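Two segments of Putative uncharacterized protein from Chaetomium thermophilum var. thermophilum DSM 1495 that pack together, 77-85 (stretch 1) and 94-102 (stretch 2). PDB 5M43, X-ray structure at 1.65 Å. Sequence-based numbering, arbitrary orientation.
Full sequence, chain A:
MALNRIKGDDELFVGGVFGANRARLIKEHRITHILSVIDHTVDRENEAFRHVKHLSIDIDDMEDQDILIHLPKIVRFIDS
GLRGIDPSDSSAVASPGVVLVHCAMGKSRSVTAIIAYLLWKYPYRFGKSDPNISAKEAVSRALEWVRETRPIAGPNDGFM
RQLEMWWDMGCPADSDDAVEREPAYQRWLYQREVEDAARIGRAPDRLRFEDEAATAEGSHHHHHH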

# COMPACT_ATOMS: atom_id res chain seq x y z
N PHE A 77 -1.49 -2.59 8.99
CA PHE A 77 -2.56 -3.34 8.34
C PHE A 77 -2.02 -4.26 7.25
O PHE A 77 -2.35 -5.46 7.20
CB PHE A 77 -3.58 -2.39 7.69
CG PHE A 77 -4.73 -3.10 7.10
CD1 PHE A 77 -5.86 -3.39 7.89
CD2 PHE A 77 -4.71 -3.47 5.72
CE1 PHE A 77 -6.97 -4.05 7.34
CE2 PHE A 77 -5.82 -4.15 5.15
CZ PHE A 77 -6.95 -4.44 5.98
N ILE A 78 -1.14 -3.75 6.40
CA ILE A 78 -0.57 -4.55 5.32
C ILE A 78 0.28 -5.68 5.89
O ILE A 78 0.12 -6.87 5.52
CB ILE A 78 0.26 -3.66 4.38
CG1 ILE A 78 -0.65 -2.59 3.69
CG2 ILE A 78 0.99 -4.52 3.32
CD1 ILE A 78 0.13 -1.55 2.97
N ASP A 79 1.18 -5.35 6.83
CA ASP A 79 2.04 -6.38 7.39
C ASP A 79 1.22 -7.45 8.11
O ASP A 79 1.48 -8.64 7.96
CB ASP A 79 3.08 -5.74 8.33
CG ASP A 79 4.05 -6.75 8.90
OD1 ASP A 79 4.82 -7.26 8.08
OD2 ASP A 79 4.06 -6.94 10.16
N SER A 80 0.27 -7.04 8.98
CA SER A 80 -0.46 -8.07 9.71
C SER A 80 -1.34 -8.89 8.78
O SER A 80 -1.50 -10.11 8.99
CB SER A 80 -1.26 -7.49 10.87
OG SER A 80 -2.24 -6.61 10.40
N GLY A 81 -1.92 -8.28 7.74
CA GLY A 81 -2.67 -9.08 6.79
C GLY A 81 -1.81 -10.09 6.04
O GLY A 81 -2.20 -11.26 5.91
N LEU A 82 -0.60 -9.69 5.63
CA LEU A 82 0.30 -10.65 4.96
C LEU A 82 0.76 -11.76 5.90
O LEU A 82 0.85 -12.94 5.49
CB LEU A 82 1.51 -9.93 4.40
CG LEU A 82 1.16 -8.95 3.25
CD1 LEU A 82 2.37 -8.09 2.90
CD2 LEU A 82 0.62 -9.78 1.96
N ARG A 83 1.10 -11.43 7.16
CA ARG A 83 1.63 -12.45 8.05
C ARG A 83 0.53 -13.30 8.67
O ARG A 83 0.80 -14.41 9.14
CB ARG A 83 2.47 -11.77 9.16
CG ARG A 83 3.67 -11.03 8.64
CD ARG A 83 4.71 -10.60 9.75
NE ARG A 83 5.85 -9.93 9.13
CZ ARG A 83 6.95 -10.55 8.72
NH1 ARG A 83 7.06 -11.88 8.84
NH2 ARG A 83 7.92 -9.86 8.15
N GLY A 84 -0.70 -12.80 8.69
CA GLY A 84 -1.78 -13.61 9.23
C GLY A 84 -1.82 -13.70 10.73
O GLY A 84 -2.13 -14.76 11.27
N ILE A 85 -1.51 -12.61 11.43
CA ILE A 85 -1.62 -12.55 12.88
C ILE A 85 -2.25 -11.23 13.30
O ILE A 85 -3.16 -10.74 12.64
CB ILE A 85 -0.24 -12.74 13.53
CG1 ILE A 85 0.13 -14.22 13.56
CG2 ILE A 85 -0.25 -12.17 14.94
CD1 ILE A 85 1.58 -14.48 13.24
N ALA A 94 -1.17 -19.00 12.52
CA ALA A 94 -1.18 -17.86 11.61
C ALA A 94 -1.75 -18.30 10.28
O ALA A 94 -1.54 -19.44 9.85
CB ALA A 94 0.22 -17.28 11.42
N SER A 95 -2.51 -17.42 9.62
CA SER A 95 -3.03 -17.72 8.30
C SER A 95 -2.68 -16.59 7.35
O SER A 95 -3.45 -15.64 7.15
CB SER A 95 -4.53 -17.98 8.34
OG SER A 95 -5.12 -17.06 9.23
N PRO A 96 -1.51 -16.67 6.72
CA PRO A 96 -1.04 -15.57 5.86
C PRO A 96 -2.10 -15.18 4.83
O PRO A 96 -2.76 -16.04 4.24
CB PRO A 96 0.22 -16.16 5.20
CG PRO A 96 0.71 -17.25 6.16
CD PRO A 96 -0.50 -17.73 6.91
N GLY A 97 -2.27 -13.88 4.63
CA GLY A 97 -3.31 -13.36 3.77
C GLY A 97 -2.79 -12.82 2.44
O GLY A 97 -1.61 -12.90 2.09
N VAL A 98 -3.73 -12.32 1.66
CA VAL A 98 -3.42 -11.64 0.41
C VAL A 98 -4.03 -10.25 0.49
O VAL A 98 -5.26 -10.10 0.61
CB VAL A 98 -3.97 -12.40 -0.81
CG1 VAL A 98 -3.82 -11.57 -2.15
CG2 VAL A 98 -3.27 -13.78 -0.91
N VAL A 99 -3.19 -9.22 0.38
CA VAL A 99 -3.60 -7.86 0.64
C VAL A 99 -3.70 -7.05 -0.65
O VAL A 99 -2.72 -6.96 -1.42
CB VAL A 99 -2.63 -7.13 1.56
CG1 VAL A 99 -3.09 -5.65 1.81
CG2 VAL A 99 -2.48 -7.87 2.90
N LEU A 100 -4.86 -6.43 -0.87
CA LEU A 100 -5.06 -5.42 -1.93
C LEU A 100 -5.04 -4.06 -1.27
O LEU A 100 -5.78 -3.85 -0.31
CB LEU A 100 -6.39 -5.60 -2.65
CG LEU A 100 -6.81 -4.42 -3.53
CD1 LEU A 100 -5.83 -4.25 -4.74
CD2 LEU A 100 -8.26 -4.70 -4.05
N VAL A 101 -4.26 -3.13 -1.83
CA VAL A 101 -4.30 -1.73 -1.44
C VAL A 101 -4.85 -1.00 -2.66
O VAL A 101 -4.28 -1.09 -3.75
CB VAL A 101 -2.92 -1.19 -1.04
CG1 VAL A 101 -3.04 0.34 -0.57
CG2 VAL A 101 -2.29 -2.04 0.10
N HIS A 102 -5.95 -0.26 -2.49
CA HIS A 102 -6.46 0.45 -3.67
C HIS A 102 -6.82 1.89 -3.34
O HIS A 102 -7.01 2.27 -2.18
CB HIS A 102 -7.74 -0.23 -4.28
CG HIS A 102 -8.99 0.13 -3.53
ND1 HIS A 102 -9.80 1.19 -3.89
CD2 HIS A 102 -9.55 -0.41 -2.41
CE1 HIS A 102 -10.79 1.29 -3.04
NE2 HIS A 102 -10.68 0.32 -2.15
O HOH W 1 0.87 -13.73 2.83

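The contact between these two stretches is a helix end and the turn after it laid against the loop that leads into a β-strand, with backbone hydrogen bonds to the loop and a small patch of aliphatic side chains between helix and strand. It illustrates a general principle: the last carbonyls of a helix have no amide of their own helix left to accept from, and a neighbouring segment can supply the donors.

The helix, residues 77-83, and the strand, residues 99-102, run nearly antiparallel, with 155° between their directions and a closest axial approach of 9.1 Å. The loop leading into the strand comes much nearer. The CA atoms of Leu82 and Gly97 lie 4.7 Å apart and those of Gly84 and Pro96 4.0 Å apart, a spacing that leaves little room for anything but main chain.

Within the helix the regular bonds continue to the end, the last being Gly84 N to Ser80 O at 2.8 Å. Beyond them, Gly97 N faces two carbonyls at once, Gly81 O at 2.9 Å and Leu82 O at 3.4 Å. Both hydrogen bonds are weak, with angles at hydrogen of 126° and 139°, as expected when one N-H points between two acceptors. A water molecule reinforces the joint, donating to Leu82 O at 2.8 Å and to Gly97 O at 2.7 Å, so that it bridges the two backbones. The straightest direct bond lies past the helix, where Ser95 N donates to Gly84 O at 3.2 Å with an angle of 151°. Around it the chains also meet through CA-H...O contacts, Ala94 CA to Gly84 O at 3.3 Å and Gly84 CA to Ser95 O at 3.4 Å.

Glycine suits this close approach. Gly84 leaves the helix with positive phi, a conformation that itself favours glycine, and an ideal CB there would point toward the other stretch and fall 2.3 Å from Ser95 C. At Gly97 an ideal CB would lie 2.5 Å from Gly81 O, the very carbonyl its amide binds. Gly81 is less extreme, but a CB would still sit a tight 3.0 Å from Val99 CG2.

That valine is the centre of the apolar patch. Val99 points toward the helix and has more area covered by the opposing stretch than any other residue here. Val99 CG2 lies 3.8 Å from Leu82 CD2; the CA-to-CB bond of Leu82 points away from the other stretch, but the end of its side chain comes nearer. Val99 CG1 is 4.3 Å from Ile78 CG1. Farther along the strand, Val101 CG2 meets Ile78 CD1 at 3.8 Å. These contacts have no directional demands; they pay by removing aliphatic surface from water. At the other extremity, Ile85 CD1 touches Ala94 CB at 3.6 Å, though Ile85 is poorly ordered. Arg83, by contrast, turns away, and Arg83 NE forms a salt bridge with Asp79 OD1 at 3.0 Å, one helical turn back.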